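Side-chain contact in calcium dodecin (Mycobacterium tuberculosis, PDB 3ONR), which binds calcium ions as a hollow spherical homododecamer and may also sequester additional small ligands: residues 24-27 and 28-32. The protein carries 2 engineered substitutions. Numbering follows the deposited sequence.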
ATOM      1  N   GLU A  24     -21.688   6.707 -15.934  1.00 21.57           N
ATOM      2  CA  GLU A  24     -21.457   7.818 -16.907  1.00 25.76           C
ATOM      3  C   GLU A  24     -20.065   7.655 -17.523  1.00 22.88           C
ATOM      4  O   GLU A  24     -19.949   7.796 -18.739  1.00 22.16           O
ATOM      5  CB  GLU A  24     -21.511   9.193 -16.223  1.00 25.82           C
ATOM      6  CG  GLU A  24     -22.895   9.588 -15.676  1.00 34.52           C
ATOM      7  CD  GLU A  24     -23.885   9.979 -16.684  1.00 39.62           C
ATOM      8  OE1 GLU A  24     -24.999  10.353 -16.263  1.00 38.97           O
ATOM      9  OE2 GLU A  24     -23.556   9.954 -17.898  1.00 39.83           O
ATOM     10  N   ALA A  25     -19.070   7.427 -16.663  1.00 22.40           N
ATOM     11  CA  ALA A  25     -17.662   7.180 -17.107  1.00 21.62           C
ATOM     12  C   ALA A  25     -17.612   5.973 -18.048  1.00 22.36           C
ATOM     13  O   ALA A  25     -17.055   6.070 -19.146  1.00 22.70           O
ATOM     14  CB  ALA A  25     -16.723   6.967 -15.946  1.00 20.09           C
ATOM     15  N   VAL A  26     -18.169   4.845 -17.610  1.00 22.06           N
ATOM     16  CA  VAL A  26     -18.212   3.664 -18.536  1.00 25.41           C
ATOM     17  C   VAL A  26     -18.912   3.912 -19.850  1.00 25.45           C
ATOM     18  O   VAL A  26     -18.368   3.555 -20.909  1.00 25.61           O
ATOM     19  CB  VAL A  26     -18.850   2.424 -17.861  1.00 26.32           C
ATOM     20  CG1 VAL A  26     -19.102   1.334 -18.886  1.00 28.87           C
ATOM     21  CG2 VAL A  26     -17.970   1.974 -16.652  1.00 26.80           C
ATOM     22  N   GLN A  27     -20.074   4.544 -19.838  1.00 24.20           N
ATOM     23  CA  GLN A  27     -20.761   4.818 -21.131  1.00 28.88           C
ATOM     24  C   GLN A  27     -19.965   5.710 -22.101  1.00 26.98           C
ATOM     25  O   GLN A  27     -19.861   5.414 -23.322  1.00 28.07           O
ATOM     26  CB  GLN A  27     -22.128   5.375 -20.847  1.00 30.05           C
ATOM     27  CG  GLN A  27     -23.149   4.248 -20.455  1.00 39.19           C
ATOM     28  CD  GLN A  27     -22.946   2.899 -21.240  1.00 48.35           C
ATOM     29  OE1 GLN A  27     -22.998   2.856 -22.495  1.00 52.79           O
ATOM     30  NE2 GLN A  27     -22.704   1.807 -20.487  1.00 49.24           N
ATOM     31  N   ARG A  28     -19.360   6.769 -21.530  1.00 27.52           N
ATOM     32  CA  ARG A  28     -18.425   7.641 -22.266  1.00 26.42           C
ATOM     33  C   ARG A  28     -17.239   6.784 -22.868  1.00 26.25           C
ATOM     34  O   ARG A  28     -16.936   6.873 -24.079  1.00 26.07           O
ATOM     35  CB  ARG A  28     -17.881   8.790 -21.372  1.00 25.37           C
ATOM     36  CG  ARG A  28     -16.783   9.657 -22.087  1.00 26.87           C
ATOM     37  CD  ARG A  28     -17.335  10.299 -23.418  1.00 34.83           C
ATOM     38  NE  ARG A  28     -16.281  10.936 -24.268  1.00 40.16           N
ATOM     39  CZ  ARG A  28     -15.383  10.317 -25.071  1.00 36.84           C
ATOM     40  NH1 ARG A  28     -15.316   8.991 -25.171  1.00 35.10           N
ATOM     41  NH2 ARG A  28     -14.560  11.045 -25.830  1.00 35.94           N
ATOM     42  N   ALA A  29     -16.610   5.946 -22.053  1.00 23.15           N
ATOM     43  CA  ALA A  29     -15.565   5.031 -22.531  1.00 25.08           C
ATOM     44  C   ALA A  29     -16.078   4.171 -23.719  1.00 25.61           C
ATOM     45  O   ALA A  29     -15.426   4.022 -24.781  1.00 26.21           O
ATOM     46  CB  ALA A  29     -15.078   4.136 -21.395  1.00 21.09           C
ATOM     47  N   ARG A  30     -17.266   3.586 -23.550  1.00 28.06           N
ATOM     48  CA  ARG A  30     -17.797   2.770 -24.620  1.00 30.50           C
ATOM     49  C   ARG A  30     -18.176   3.533 -25.866  1.00 34.01           C
ATOM     50  O   ARG A  30     -18.413   2.917 -26.923  1.00 35.57           O
ATOM     51  CB  ARG A  30     -18.959   1.903 -24.128  1.00 32.51           C
ATOM     52  CG  ARG A  30     -18.429   0.872 -23.075  1.00 34.91           C
ATOM     53  CD  ARG A  30     -19.522   0.108 -22.297  1.00 38.46           C
ATOM     54  NE  ARG A  30     -20.798   0.073 -23.005  1.00 49.32           N
ATOM     55  CZ  ARG A  30     -21.101  -0.678 -24.059  1.00 56.74           C
ATOM     56  NH1 ARG A  30     -20.222  -1.523 -24.585  1.00 59.27           N
ATOM     57  NH2 ARG A  30     -22.309  -0.561 -24.601  1.00 59.32           N
ATOM     58  N   ASP A  31     -18.205   4.860 -25.802  1.00 34.28           N
ATOM     59  CA  ASP A  31     -18.514   5.630 -27.023  1.00 36.79           C
ATOM     60  C   ASP A  31     -17.318   5.612 -27.932  1.00 37.30           C
ATOM     61  O   ASP A  31     -17.470   5.881 -29.123  1.00 38.19           O
ATOM     62  CB  ASP A  31     -18.799   7.106 -26.734  1.00 39.37           C
ATOM     63  CG  ASP A  31     -20.153   7.350 -26.045  1.00 44.79           C
ATOM     64  OD1 ASP A  31     -21.088   6.498 -26.118  1.00 51.84           O
ATOM     65  OD2 ASP A  31     -20.287   8.424 -25.398  1.00 52.12           O
ATOM     66  N   SER A  32     -16.134   5.332 -27.372  1.00 35.28           N
ATOM     67  CA  SER A  32     -14.843   5.322 -28.094  1.00 36.59           C
ATOM     68  C   SER A  32     -14.326   3.948 -28.428  1.00 37.79           C
ATOM     69  O   SER A  32     -13.737   3.736 -29.499  1.00 39.70           O
ATOM     70  CB  SER A  32     -13.734   5.947 -27.262  1.00 33.79           C
ATOM     71  OG  SER A  32     -13.815   7.355 -27.280  1.00 37.31           O
TER
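Two torsions bring Gln27 and Arg30 together on one flank of the helix: Gln27 bends at chi2 (-37°), and Arg30, otherwise extended through CG and CD, turns at chi3 (23°), which carries NE across toward the Gln27 amide. The two side chains then run alongside each other in the same direction. The Gln27 amide meets the edge of the Arg30 guanidinium rather than stacking on its face, the two planes being 61° apart. Gln27 OE1 and NE2 both lie 3.6 Å from Arg30 NE, so the amide straddles that nitrogen without the geometry of a hydrogen bond. One turn back, the aliphatic part of Arg30 crosses Val26, whose CG1 touches Arg30 CD at 3.6 Å, so a valine methyl packs against the arginine stem while the amide lies by NE.

Arg28 leaves the helix on another side and sends NH1 toward Ser32, where it donates to Ser32 OG at 3.1 Å, with the hydroxyl oxygen close to the guanidinium plane. NH2 of the same group is gripped by the carbonyl oxygens of Gln70 and Arg67 of a neighbouring subunit, so Arg28 ties this part of the helix to residues near the C-terminus of that subunit. Beneath these side chains run ordinary i to i+4 bonds, among them Arg30 N to Val26 O at 2.9 Å.

Within helix 18-32 of this dodecin subunit, Ala25 and Val26 pack on Leu60 of strand 54-65, the middle strand of the three-stranded antiparallel sheet, while Val26 also meets Val48, and Gln27 and Arg30 meet Gly52, of a third subunit.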